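Local atomic coordinates of 4-hydroxythreonine-4-phosphate dehydrogenase (Legionella pneumophila subsp. pneumophila, PDB entry 6XMY), a protein that probably catalyses the NAD(P)-dependent oxidation of 4-(phosphooxy)-L-threonine, a step in pyridoxine 5'-phosphate biosynthesis, and binds NAD and a divalent metal such as zinc. Residues Met9-Ile14 against Pro36-Gly41; Leu60-His65 against Tyr74-Pro79; Val186-His191 against Gln238-Leu243; Lys204-Gly209 against Asn258-Tyr263. One frame throughout, in Å; residues are numbered along the deposited sequence. Where two conformers were deposited one is given.

Contacts 1, 2 and 4 are parallel strand ladders at different depths of the fold; contact 3 sets a helix against the start of a strand. Contact 1 is a buried pairing of strands 12-15 and 37-41 whose meeting side chains are all apolar. Contact 2 adds strand 58-61 beside strand 74-79, partly open to solvent, with aromatic side chains; I39 of contact 1 bonds through its backbone to T76 and W78, so the two are continuous. Contacts 3 and 4, across the chain's centre from contact 2, touch through the neighbouring strands 241-246 and 204-208, L243 bonding by its backbone to I205 and V207. Contact 3 has mixed chemistry; contact 4 adds carboxylate, amide and water bonds.

Contact 1: Met9-Ile14 against Pro36-Gly41; sequences MNPLLI and PVVILG
L12 and I14 interlock with P36, V38 and L40 through four backbone hydrogen bonds: L12 N to P36 O, V38 N to L12 O, I14 N to V38 O and L40 N to I14 O, each 2.8 Å long. The ladder is parallel and is supported by CA-H...O contacts; L12 O, already gripped by V38 N, also has V37 CA at 3.3 Å. The apolar contacts divide between the two faces. On one, I14 bridges two neighbours: its CG1 lies 3.7 Å from I39 CD1 and 3.8 Å from V37 CB. On the other, P11 and V38 run side by side, with P11 CB 3.8 Å from V38 CG2. Further along that face, L13 CG, anti to the backbone N (chi1 -167°), lies 3.7 Å from L40 CD1, and L13 CD2 meets the same atom at 3.6 Å. V320 of helix 314-328 packs on L12 and V37, while strands 117-120 and 74-79 flank the pair. Strands 12-15 and 37-41 are the two strands of a beta-alpha-beta unit whose helix is 23-29. The chemistry implies an interior seam: the backbone polar groups that face across it are spent on one another, and every side chain that meets across it is apolar.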
loop_
_atom_site.group_PDB
_atom_site.type_symbol
_atom_site.label_atom_id
_atom_site.label_comp_id
_atom_site.label_asym_id
_atom_site.label_seq_id
_atom_site.Cartn_x
_atom_site.Cartn_y
_atom_site.Cartn_z
ATOM N N MET A 9 -9.405 18.190 -10.342
ATOM C CA MET A 9 -8.596 17.941 -9.153
ATOM C C MET A 9 -7.113 17.918 -9.517
ATOM O O MET A 9 -6.737 17.576 -10.644
ATOM C CB MET A 9 -9.008 16.602 -8.515
ATOM C CG MET A 9 -8.882 15.372 -9.448
ATOM S SD MET A 9 -9.309 13.781 -8.685
ATOM C CE MET A 9 -8.401 13.956 -7.166
ATOM N N ASN A 10 -6.263 18.307 -8.560
ATOM C CA ASN A 10 -4.824 18.169 -8.762
ATOM C C ASN A 10 -4.505 16.701 -9.033
ATOM O O ASN A 10 -5.101 15.813 -8.411
ATOM C CB ASN A 10 -4.041 18.635 -7.533
ATOM C CG ASN A 10 -3.693 20.112 -7.580
ATOM O OD1 ASN A 10 -2.562 20.513 -7.296
ATOM N ND2 ASN A 10 -4.660 20.923 -7.955
ATOM N N PRO A 11 -3.585 16.408 -9.947
ATOM C CA PRO A 11 -3.407 15.019 -10.384
ATOM C C PRO A 11 -2.880 14.122 -9.279
ATOM O O PRO A 11 -2.317 14.565 -8.275
ATOM C CB PRO A 11 -2.388 15.119 -11.529
ATOM C CG PRO A 11 -2.413 16.556 -11.953
ATOM C CD PRO A 11 -2.732 17.338 -10.702
ATOM N N LEU A 12 -3.076 12.827 -9.498
ATOM C CA LEU A 12 -2.495 11.792 -8.657
ATOM C C LEU A 12 -1.078 11.525 -9.142
ATOM O O LEU A 12 -0.823 11.455 -10.348
ATOM C CB LEU A 12 -3.315 10.507 -8.796
ATOM C CG LEU A 12 -4.829 10.668 -8.598
ATOM C CD1 LEU A 12 -5.602 9.447 -9.112
ATOM C CD2 LEU A 12 -5.134 10.908 -7.141
ATOM N N LEU A 13 -0.147 11.385 -8.203
ATOM C CA LEU A 13 1.249 11.125 -8.543
ATOM C C LEU A 13 1.538 9.642 -8.360
ATOM O O LEU A 13 1.254 9.085 -7.296
ATOM C CB LEU A 13 2.161 11.955 -7.640
ATOM C CG LEU A 13 3.633 12.066 -8.015
ATOM C CD1 LEU A 13 3.784 12.691 -9.399
ATOM C CD2 LEU A 13 4.369 12.888 -6.952
ATOM N N ILE A 14 2.088 9.001 -9.392
ATOM C CA ILE A 14 2.335 7.560 -9.373
ATOM C C ILE A 14 3.836 7.334 -9.356
ATOM O O ILE A 14 4.527 7.687 -10.320
ATOM C CB ILE A 14 1.719 6.851 -10.593
ATOM C CG1 ILE A 14 0.335 7.407 -10.936
ATOM C CG2 ILE A 14 1.704 5.319 -10.384
ATOM C CD1 ILE A 14 -0.691 7.288 -9.854
ATOM N N PRO A 36 -6.574 10.744 -13.777
ATOM C CA PRO A 36 -5.709 11.939 -13.803
ATOM C C PRO A 36 -4.394 11.688 -13.078
ATOM O O PRO A 36 -4.209 11.992 -11.896
ATOM C CB PRO A 36 -6.561 12.975 -13.074
ATOM C CG PRO A 36 -7.359 12.162 -12.104
ATOM C CD PRO A 36 -7.676 10.877 -12.807
ATOM N N VAL A 37 -3.450 11.100 -13.809
ATOM C CA VAL A 37 -2.214 10.613 -13.217
ATOM C C VAL A 37 -1.012 11.298 -13.844
ATOM O O VAL A 37 -1.025 11.696 -15.015
ATOM C CB VAL A 37 -2.088 9.078 -13.333
ATOM C CG1 VAL A 37 -3.251 8.401 -12.626
ATOM C CG2 VAL A 37 -2.005 8.652 -14.803
ATOM N N VAL A 38 0.037 11.432 -13.037
ATOM C CA VAL A 38 1.351 11.880 -13.479
ATOM C C VAL A 38 2.348 10.857 -12.955
ATOM O O VAL A 38 2.315 10.517 -11.769
ATOM C CB VAL A 38 1.673 13.282 -12.927
ATOM C CG1 VAL A 38 3.138 13.650 -13.203
ATOM C CG2 VAL A 38 0.721 14.327 -13.543
ATOM N N ILE A 39 3.208 10.346 -13.837
ATOM C CA ILE A 39 4.114 9.249 -13.502
ATOM C C ILE A 39 5.465 9.808 -13.097
ATOM O O ILE A 39 6.088 10.544 -13.869
ATOM C CB ILE A 39 4.293 8.289 -14.690
ATOM C CG1 ILE A 39 2.941 7.887 -15.294
ATOM C CG2 ILE A 39 5.131 7.088 -14.276
ATOM C CD1 ILE A 39 1.955 7.305 -14.295
ATOM N N LEU A 40 5.946 9.422 -11.921
ATOM C CA LEU A 40 7.316 9.688 -11.506
ATOM C C LEU A 40 8.193 8.551 -12.000
ATOM O O LEU A 40 8.010 7.407 -11.579
ATOM C CB LEU A 40 7.414 9.705 -9.987
ATOM C CG LEU A 40 7.004 10.932 -9.220
ATOM C CD1 LEU A 40 7.050 10.557 -7.753
ATOM C CD2 LEU A 40 7.942 12.123 -9.534
ATOM N N GLY A 41 9.147 8.859 -12.869
ATOM C CA GLY A 41 10.019 7.817 -13.371
ATOM C C GLY A 41 10.897 8.358 -14.471
ATOM O O GLY A 41 10.758 9.501 -14.919
#

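Contact 2: Leu60-His65 against Tyr74-Pro79; sequences LEYSPH and YLTVWP
L60 and T76 pair in a parallel strand ladder that brings strand 58-61, which lies at an edge within this chain, against strand 74-79. The tight part is the backbone: L60 N donates to L75 O at 2.9 Å, V77 N to L60 O at 2.8 Å, and Y62 N to V77 O at 2.8 Å. In the last of these the donor stands 39° out of the carbonyl plane, for Y62 lies just beyond the strand residues L60 and E61. Close packing continues around Y62. T76 CG2 sits 3.6 Å from Y62 CA and also approaches the edge of the tyrosine ring near its plane. Y62 CG is anti to the backbone N (chi1 174°), and the ring beyond it reaches W78, its CD2 3.6 Å from W78 CE3. The two ring planes are only 22° apart but slid apart, with centroids 5.6 Å from each other, so this is a heavily displaced pair with little overlap. V38 of the adjoining strand and F115 also touch Y62, and L105 and L109 of helix 96-111 pack on W78. The solvent side is looser. L60 is exposed although its CD1 touches Y74 CD2 at 3.9 Å, and on the other face the exposed E61 and P79 barely meet, E61 CD standing 4.2 Å from P79 CG.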
loop_
_atom_site.group_PDB
_atom_site.type_symbol
_atom_site.label_atom_id
_atom_site.label_comp_id
_atom_site.label_asym_id
_atom_site.label_seq_id
_atom_site.Cartn_x
_atom_site.Cartn_y
_atom_site.Cartn_z
ATOM N N LEU A 60 4.045 13.192 -22.467
ATOM C CA LEU A 60 4.156 14.614 -22.190
ATOM C C LEU A 60 4.960 14.792 -20.913
ATOM O O LEU A 60 4.793 14.036 -19.956
ATOM C CB LEU A 60 2.768 15.232 -21.982
ATOM C CG LEU A 60 1.808 15.194 -23.173
ATOM C CD1 LEU A 60 0.401 15.558 -22.737
ATOM C CD2 LEU A 60 2.286 16.130 -24.265
ATOM N N GLU A 61 5.829 15.792 -20.884
ATOM C CA GLU A 61 6.487 16.137 -19.638
ATOM C C GLU A 61 5.570 17.012 -18.792
ATOM O O GLU A 61 4.933 17.945 -19.293
ATOM C CB GLU A 61 7.820 16.833 -19.904
ATOM C CG GLU A 61 8.827 15.890 -20.559
ATOM C CD GLU A 61 10.221 16.472 -20.627
ATOM O OE1 GLU A 61 10.469 17.512 -19.984
ATOM O OE2 GLU A 61 11.068 15.884 -21.327
ATOM N N TYR A 62 5.506 16.696 -17.504
ATOM C CA TYR A 62 4.616 17.397 -16.592
ATOM C C TYR A 62 4.913 18.889 -16.556
ATOM O O TYR A 62 6.072 19.311 -16.521
ATOM C CB TYR A 62 4.758 16.840 -15.174
ATOM C CG TYR A 62 3.948 17.644 -14.189
ATOM C CD1 TYR A 62 2.567 17.509 -14.129
ATOM C CD2 TYR A 62 4.553 18.578 -13.355
ATOM C CE1 TYR A 62 1.810 18.270 -13.246
ATOM C CE2 TYR A 62 3.805 19.342 -12.480
ATOM C CZ TYR A 62 2.438 19.178 -12.424
ATOM O OH TYR A 62 1.698 19.944 -11.552
ATOM N N SER A 63 3.843 19.681 -16.538
ATOM C CA SER A 63 3.899 21.101 -16.261
ATOM C C SER A 63 2.692 21.465 -15.411
ATOM O O SER A 63 1.563 21.052 -15.720
ATOM C CB SER A 63 3.866 21.950 -17.539
ATOM O OG SER A 63 3.546 23.276 -17.182
ATOM N N PRO A 64 2.883 22.263 -14.360
ATOM C CA PRO A 64 1.728 22.726 -13.578
ATOM C C PRO A 64 0.848 23.713 -14.324
ATOM O O PRO A 64 -0.227 24.058 -13.818
ATOM C CB PRO A 64 2.376 23.367 -12.347
ATOM C CG PRO A 64 3.707 23.820 -12.831
ATOM C CD PRO A 64 4.155 22.777 -13.823
ATOM N N HIS A 65 1.260 24.160 -15.508
ATOM C CA HIS A 65 0.470 25.066 -16.322
ATOM C C HIS A 65 -0.282 24.354 -17.434
ATOM O O HIS A 65 -0.914 25.011 -18.259
ATOM C CB HIS A 65 1.360 26.175 -16.886
ATOM C CG HIS A 65 2.110 26.928 -15.831
ATOM N ND1 HIS A 65 1.504 27.849 -15.005
ATOM C CD2 HIS A 65 3.411 26.886 -15.456
ATOM C CE1 HIS A 65 2.397 28.342 -14.167
ATOM N NE2 HIS A 65 3.564 27.780 -14.424
ATOM N N TYR A 74 -2.255 9.435 -24.010
ATOM C CA TYR A 74 -1.159 10.249 -23.518
ATOM C C TYR A 74 -0.773 9.792 -22.123
ATOM O O TYR A 74 -1.590 9.242 -21.374
ATOM C CB TYR A 74 -1.545 11.730 -23.483
ATOM C CG TYR A 74 -1.755 12.294 -24.863
ATOM C CD1 TYR A 74 -2.958 12.105 -25.537
ATOM C CD2 TYR A 74 -0.744 13.000 -25.504
ATOM C CE1 TYR A 74 -3.150 12.615 -26.804
ATOM C CE2 TYR A 74 -0.932 13.508 -26.773
ATOM C CZ TYR A 74 -2.130 13.316 -27.411
ATOM O OH TYR A 74 -2.307 13.829 -28.669
ATOM N N LEU A 75 0.492 9.991 -21.789
ATOM C CA LEU A 75 0.960 9.734 -20.440
ATOM C C LEU A 75 1.867 10.886 -20.049
ATOM O O LEU A 75 2.825 11.200 -20.768
ATOM C CB LEU A 75 1.714 8.407 -20.368
ATOM C CG LEU A 75 1.899 7.888 -18.943
ATOM C CD1 LEU A 75 0.569 7.595 -18.268
ATOM C CD2 LEU A 75 2.746 6.641 -19.022
ATOM N N THR A 76 1.555 11.520 -18.927
ATOM C CA THR A 76 2.329 12.647 -18.432
ATOM C C THR A 76 3.322 12.154 -17.392
ATOM O O THR A 76 2.953 11.392 -16.488
ATOM C CB THR A 76 1.398 13.710 -17.850
ATOM O OG1 THR A 76 0.585 14.243 -18.907
ATOM C CG2 THR A 76 2.202 14.847 -17.205
ATOM N N VAL A 77 4.579 12.574 -17.539
ATOM C CA VAL A 77 5.688 12.071 -16.743
ATOM C C VAL A 77 6.403 13.239 -16.087
ATOM O O VAL A 77 6.662 14.261 -16.737
ATOM C CB VAL A 77 6.674 11.273 -17.630
ATOM C CG1 VAL A 77 7.855 10.747 -16.808
ATOM C CG2 VAL A 77 5.955 10.145 -18.380
ATOM N N TRP A 78 6.739 13.076 -14.798
ATOM C CA TRP A 78 7.696 13.908 -14.079
ATOM C C TRP A 78 9.029 13.170 -14.151
ATOM O O TRP A 78 9.247 12.213 -13.402
ATOM C CB TRP A 78 7.264 14.100 -12.618
ATOM C CG TRP A 78 8.185 15.000 -11.819
ATOM C CD1 TRP A 78 9.521 14.821 -11.595
ATOM C CD2 TRP A 78 7.834 16.218 -11.141
ATOM N NE1 TRP A 78 10.024 15.844 -10.832
ATOM C CE2 TRP A 78 9.013 16.719 -10.544
ATOM C CE3 TRP A 78 6.640 16.940 -10.987
ATOM C CZ2 TRP A 78 9.032 17.904 -9.800
ATOM C CZ3 TRP A 78 6.660 18.128 -10.244
ATOM C CH2 TRP A 78 7.850 18.591 -9.657
ATOM N N PRO A 79 9.933 13.560 -15.043
ATOM C CA PRO A 79 11.132 12.746 -15.267
ATOM C C PRO A 79 12.079 12.753 -14.076
ATOM O O PRO A 79 12.345 13.789 -13.460
ATOM C CB PRO A 79 11.777 13.406 -16.493
ATOM C CG PRO A 79 10.622 14.092 -17.185
ATOM C CD PRO A 79 9.814 14.635 -16.042
#

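Contact 3: Val186-His191 against Gln238-Leu243; sequences VIQQLH and QGIDVL
I240 lies against H191, its CG1 over one face of the imidazole, 3.9 Å from the ring centroid and displaced toward the rim, in a CH-pi contact. The other branch takes part too: I240 CG2 comes 3.8 Å from H191 CD2 and 4.0 Å from I187 CG2. I187 CG2 continues the apolar line by meeting V242 CG1 at 3.8 Å. Beside this cluster, at its more exposed margin, Q188 NE2 donates a nearly straight hydrogen bond to Q238 OE1, 2.9 Å long with an N-H...O angle of 172°. The acceptor lies in the amide plane of Q188, and the two amides are nearly coplanar although their side chains cross at about a right angle. These groups join helix 180-197 to the entrance of strand 241-246, next to strand 204-208, in the alpha/beta fold of this isocitrate dehydrogenase-like family; strand 204-208 also packs on the helix, V207 touching I187. What sets the second segment in place is its chain path. G239, with positive phi (85°), ends helix 223-237 in a Schellman motif, after which I240 directs its side chain at helix 180-197. D241 then forms the centre of an inverse gamma turn, closed by a weak bond from V242 N to I240 O at 3.0 Å. On the helix side, H191 CG, anti to the backbone N (chi1 172°), lies 3.9 Å from I240 CG1. L235 packs on both I187 and I240, and a sulfate ion, probably from the crystallisation liquor, lies about 3 Å from the H191 side chain at the nearest atoms.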
loop_
_atom_site.group_PDB
_atom_site.type_symbol
_atom_site.label_atom_id
_atom_site.label_comp_id
_atom_site.label_asym_id
_atom_site.label_seq_id
_atom_site.Cartn_x
_atom_site.Cartn_y
_atom_site.Cartn_z
ATOM N N VAL A 186 -2.618 1.171 16.770
ATOM C CA VAL A 186 -2.983 0.678 15.446
ATOM C C VAL A 186 -4.494 0.704 15.265
ATOM O O VAL A 186 -5.011 1.181 14.244
ATOM C CB VAL A 186 -2.412 -0.734 15.228
ATOM C CG1 VAL A 186 -3.115 -1.424 14.065
ATOM C CG2 VAL A 186 -0.915 -0.651 14.993
ATOM N N ILE A 187 -5.224 0.161 16.243
ATOM C CA ILE A 187 -6.671 0.076 16.094
ATOM C C ILE A 187 -7.338 1.451 16.223
ATOM O O ILE A 187 -8.340 1.720 15.548
ATOM C CB ILE A 187 -7.266 -1.020 17.001
ATOM C CG1 ILE A 187 -6.692 -2.378 16.575
ATOM C CG2 ILE A 187 -8.790 -1.034 16.900
ATOM C CD1 ILE A 187 -7.199 -3.567 17.387
ATOM N N GLN A 188 -6.778 2.359 17.033
ATOM C CA GLN A 188 -7.284 3.734 17.041
ATOM C C GLN A 188 -7.173 4.355 15.651
ATOM O O GLN A 188 -8.123 4.971 15.154
ATOM C CB GLN A 188 -6.509 4.584 18.051
ATOM C CG GLN A 188 -6.915 4.402 19.510
ATOM C CD GLN A 188 -5.964 5.103 20.468
ATOM O OE1 GLN A 188 -4.860 5.508 20.090
ATOM N NE2 GLN A 188 -6.385 5.249 21.714
ATOM N N GLN A 189 -6.028 4.171 14.993
ATOM C CA GLN A 189 -5.863 4.721 13.654
ATOM C C GLN A 189 -6.813 4.056 12.667
ATOM O O GLN A 189 -7.441 4.737 11.846
ATOM C CB GLN A 189 -4.415 4.573 13.192
ATOM C CG GLN A 189 -4.183 5.130 11.799
ATOM C CD GLN A 189 -4.473 6.613 11.709
ATOM O OE1 GLN A 189 -3.842 7.413 12.394
ATOM N NE2 GLN A 189 -5.440 6.983 10.873
ATOM N N LEU A 190 -6.923 2.726 12.728
ATOM C CA LEU A 190 -7.845 2.011 11.851
ATOM C C LEU A 190 -9.274 2.517 12.034
ATOM O O LEU A 190 -9.975 2.805 11.057
ATOM C CB LEU A 190 -7.770 0.509 12.146
ATOM C CG LEU A 190 -8.787 -0.345 11.390
ATOM C CD1 LEU A 190 -8.604 -0.218 9.887
ATOM C CD2 LEU A 190 -8.694 -1.810 11.828
ATOM N N HIS A 191 -9.722 2.626 13.286
ATOM C CA HIS A 191 -11.076 3.094 13.558
ATOM C C HIS A 191 -11.287 4.496 12.999
ATOM O O HIS A 191 -12.298 4.773 12.338
ATOM C CB HIS A 191 -11.317 3.060 15.070
ATOM C CG HIS A 191 -12.604 3.687 15.501
ATOM N ND1 HIS A 191 -12.720 5.036 15.750
ATOM C CD2 HIS A 191 -13.822 3.151 15.755
ATOM C CE1 HIS A 191 -13.957 5.310 16.123
ATOM N NE2 HIS A 191 -14.648 4.184 16.128
ATOM N N GLN A 238 -12.786 2.822 25.234
ATOM C CA GLN A 238 -12.745 4.040 24.438
ATOM C C GLN A 238 -13.882 4.103 23.428
ATOM O O GLN A 238 -13.970 5.075 22.670
ATOM C CB GLN A 238 -11.397 4.161 23.717
ATOM C CG GLN A 238 -10.221 4.248 24.665
ATOM C CD GLN A 238 -8.900 4.247 23.949
ATOM O OE1 GLN A 238 -8.854 4.217 22.720
ATOM N NE2 GLN A 238 -7.810 4.283 24.707
ATOM N N GLY A 239 -14.755 3.095 23.410
ATOM C CA GLY A 239 -15.878 3.075 22.495
ATOM C C GLY A 239 -15.581 2.535 21.118
ATOM O O GLY A 239 -16.359 2.766 20.188
ATOM N N ILE A 240 -14.473 1.821 20.951
ATOM C CA ILE A 240 -14.114 1.225 19.672
ATOM C C ILE A 240 -14.563 -0.231 19.693
ATOM O O ILE A 240 -14.171 -1.000 20.578
ATOM C CB ILE A 240 -12.612 1.380 19.401
ATOM C CG1 ILE A 240 -12.261 2.870 19.255
ATOM C CG2 ILE A 240 -12.218 0.623 18.142
ATOM C CD1 ILE A 240 -10.769 3.158 19.224
ATOM N N ASP A 241 -15.420 -0.596 18.738
ATOM C CA ASP A 241 -16.176 -1.852 18.779
ATOM C C ASP A 241 -15.328 -2.990 18.213
ATOM O O ASP A 241 -15.472 -3.404 17.062
ATOM C CB ASP A 241 -17.482 -1.670 18.013
ATOM C CG ASP A 241 -18.488 -2.767 18.277
ATOM O OD1 ASP A 241 -18.211 -3.684 19.076
ATOM O OD2 ASP A 241 -19.578 -2.696 17.673
ATOM N N VAL A 242 -14.434 -3.518 19.059
ATOM C CA VAL A 242 -13.567 -4.640 18.710
ATOM C C VAL A 242 -14.144 -5.942 19.250
ATOM O O VAL A 242 -14.782 -5.991 20.307
ATOM C CB VAL A 242 -12.119 -4.452 19.220
ATOM C CG1 VAL A 242 -11.370 -3.408 18.376
ATOM C CG2 VAL A 242 -12.114 -4.089 20.706
ATOM N N LEU A 243 -13.875 -7.023 18.524
ATOM C CA LEU A 243 -14.194 -8.377 18.946
ATOM C C LEU A 243 -12.936 -9.213 18.789
ATOM O O LEU A 243 -12.326 -9.220 17.717
ATOM C CB LEU A 243 -15.301 -8.966 18.062
ATOM C CG LEU A 243 -15.511 -10.473 18.208
ATOM C CD1 LEU A 243 -16.080 -10.813 19.576
ATOM C CD2 LEU A 243 -16.391 -11.025 17.095
#

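Contact 4: Lys204-Gly209 against Asn258-Tyr263; sequences KINVAG and NHCDAY
N206 and C260 meet through their first torsions: N206 CG is anti to the carbonyl carbon (chi1 -74°), while C260 SG takes the crowded position between backbone N and carbonyl carbon (chi1 69°). The amide carbon N206 CG then rests 3.5 Å from C260 CB, and the sulfur lies over one face of the Y263 ring, near its rim. The N206 amide has polar partners as well: ND2 makes a weak bond to N258 O, and a water placed to donate to N206 OD1 and to H259 O lies between them, though it has more acceptors in reach than protons. At the other end, D261 OD2 accepts K204 N at 2.8 Å with its anti lone pair. K204 O takes D261 N at 2.7 Å and, weakly, A262 N at 3.4 Å, so this oxygen receives two N-H groups just before the regular bridges begin. Regular pairing follows, with N206 N bonded to A262 O at 3.0 Å. L194 of helix 180-197 packs on A262, and I187 and L190 pack on I205. A parallel ladder backed by a helix in this way is typical of an alpha/beta fold, and strand 262-265 leads on to H268, a zinc ligand.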
loop_
_atom_site.group_PDB
_atom_site.type_symbol
_atom_site.label_atom_id
_atom_site.label_comp_id
_atom_site.label_asym_id
_atom_site.label_seq_id
_atom_site.Cartn_x
_atom_site.Cartn_y
_atom_site.Cartn_z
ATOM N N LYS A 204 -17.080 -1.906 13.110
ATOM C CA LYS A 204 -16.890 -3.144 13.853
ATOM C C LYS A 204 -15.599 -3.788 13.372
ATOM O O LYS A 204 -15.402 -3.975 12.166
ATOM C CB LYS A 204 -18.063 -4.100 13.641
ATOM C CG LYS A 204 -19.375 -3.549 14.154
ATOM C CD LYS A 204 -20.504 -4.562 14.068
ATOM C CE LYS A 204 -21.800 -3.961 14.594
ATOM N NZ LYS A 204 -22.124 -2.674 13.909
ATOM N N ILE A 205 -14.713 -4.104 14.309
ATOM C CA ILE A 205 -13.364 -4.566 13.990
ATOM C C ILE A 205 -13.124 -5.912 14.669
ATOM O O ILE A 205 -13.212 -6.016 15.897
ATOM C CB ILE A 205 -12.315 -3.520 14.408
ATOM C CG1 ILE A 205 -12.533 -2.204 13.638
ATOM C CG2 ILE A 205 -10.912 -4.057 14.215
ATOM C CD1 ILE A 205 -11.729 -1.042 14.188
ATOM N N ASN A 206 -12.801 -6.937 13.876
ATOM C CA ASN A 206 -12.539 -8.276 14.401
ATOM C C ASN A 206 -11.033 -8.509 14.434
ATOM O O ASN A 206 -10.348 -8.261 13.439
ATOM C CB ASN A 206 -13.216 -9.335 13.527
ATOM C CG ASN A 206 -14.715 -9.386 13.733
ATOM O OD1 ASN A 206 -15.278 -8.541 14.423
ATOM N ND2 ASN A 206 -15.370 -10.364 13.129
ATOM N N VAL A 207 -10.519 -8.960 15.581
ATOM C CA VAL A 207 -9.084 -8.970 15.862
ATOM C C VAL A 207 -8.605 -10.399 16.092
ATOM O O VAL A 207 -9.125 -11.103 16.966
ATOM C CB VAL A 207 -8.745 -8.084 17.076
ATOM C CG1 VAL A 207 -7.242 -8.034 17.286
ATOM C CG2 VAL A 207 -9.324 -6.688 16.902
ATOM N N ALA A 208 -7.576 -10.800 15.353
ATOM C CA ALA A 208 -6.991 -12.126 15.528
ATOM C C ALA A 208 -6.149 -12.185 16.797
ATOM O O ALA A 208 -5.564 -11.189 17.235
ATOM C CB ALA A 208 -6.082 -12.466 14.342
ATOM N N GLY A 209 -6.076 -13.376 17.385
ATOM C CA GLY A 209 -5.036 -13.642 18.348
ATOM C C GLY A 209 -3.676 -13.737 17.671
ATOM O O GLY A 209 -3.546 -13.699 16.443
ATOM N N ASN A 258 -21.152 -12.582 12.644
ATOM C CA ASN A 258 -19.797 -12.108 12.899
ATOM C C ASN A 258 -19.339 -11.030 11.922
ATOM O O ASN A 258 -18.128 -10.823 11.769
ATOM C CB ASN A 258 -18.811 -13.283 12.926
ATOM C CG ASN A 258 -18.593 -13.908 11.552
ATOM O OD1 ASN A 258 -19.352 -13.672 10.611
ATOM N ND2 ASN A 258 -17.550 -14.725 11.439
ATOM N N HIS A 259 -20.271 -10.333 11.271
ATOM C CA HIS A 259 -19.899 -9.354 10.259
ATOM C C HIS A 259 -19.068 -8.233 10.872
ATOM O O HIS A 259 -19.292 -7.816 12.012
ATOM C CB HIS A 259 -21.147 -8.768 9.596
ATOM C CG HIS A 259 -20.852 -7.663 8.627
ATOM N ND1 HIS A 259 -20.952 -6.329 8.963
ATOM C CD2 HIS A 259 -20.447 -7.694 7.335
ATOM C CE1 HIS A 259 -20.630 -5.587 7.918
ATOM N NE2 HIS A 259 -20.318 -6.391 6.917
ATOM N N CYS A 260 -18.096 -7.748 10.106
ATOM C CA CYS A 260 -17.255 -6.655 10.565
ATOM C C CYS A 260 -16.890 -5.781 9.377
ATOM O O CYS A 260 -17.083 -6.150 8.216
ATOM C CB CYS A 260 -16.003 -7.151 11.304
ATOM S SG CYS A 260 -14.777 -7.993 10.272
ATOM N N ASP A 261 -16.373 -4.600 9.689
ATOM C CA ASP A 261 -15.920 -3.660 8.679
ATOM C C ASP A 261 -14.442 -3.813 8.367
ATOM O O ASP A 261 -13.999 -3.366 7.308
ATOM C CB ASP A 261 -16.218 -2.232 9.136
ATOM C CG ASP A 261 -17.688 -2.006 9.358
ATOM O OD1 ASP A 261 -18.441 -2.052 8.365
ATOM O OD2 ASP A 261 -18.094 -1.826 10.526
ATOM N N ALA A 262 -13.682 -4.450 9.254
ATOM C CA ALA A 262 -12.275 -4.710 8.998
ATOM C C ALA A 262 -11.798 -5.782 9.955
ATOM O O ALA A 262 -12.291 -5.896 11.082
ATOM C CB ALA A 262 -11.416 -3.453 9.178
ATOM N N TYR A 263 -10.832 -6.558 9.481
ATOM C CA TYR A 263 -10.087 -7.494 10.301
ATOM C C TYR A 263 -8.750 -6.884 10.686
ATOM O O TYR A 263 -8.179 -6.075 9.949
ATOM C CB TYR A 263 -9.811 -8.785 9.531
ATOM C CG TYR A 263 -11.048 -9.531 9.117
ATOM C CD1 TYR A 263 -11.753 -10.310 10.032
ATOM C CD2 TYR A 263 -11.507 -9.475 7.810
ATOM C CE1 TYR A 263 -12.888 -10.995 9.661
ATOM C CE2 TYR A 263 -12.640 -10.159 7.424
ATOM C CZ TYR A 263 -13.325 -10.927 8.351
ATOM O OH TYR A 263 -14.451 -11.620 7.973
HETATM O O HOH W 1 -18.060 -8.819 14.321
#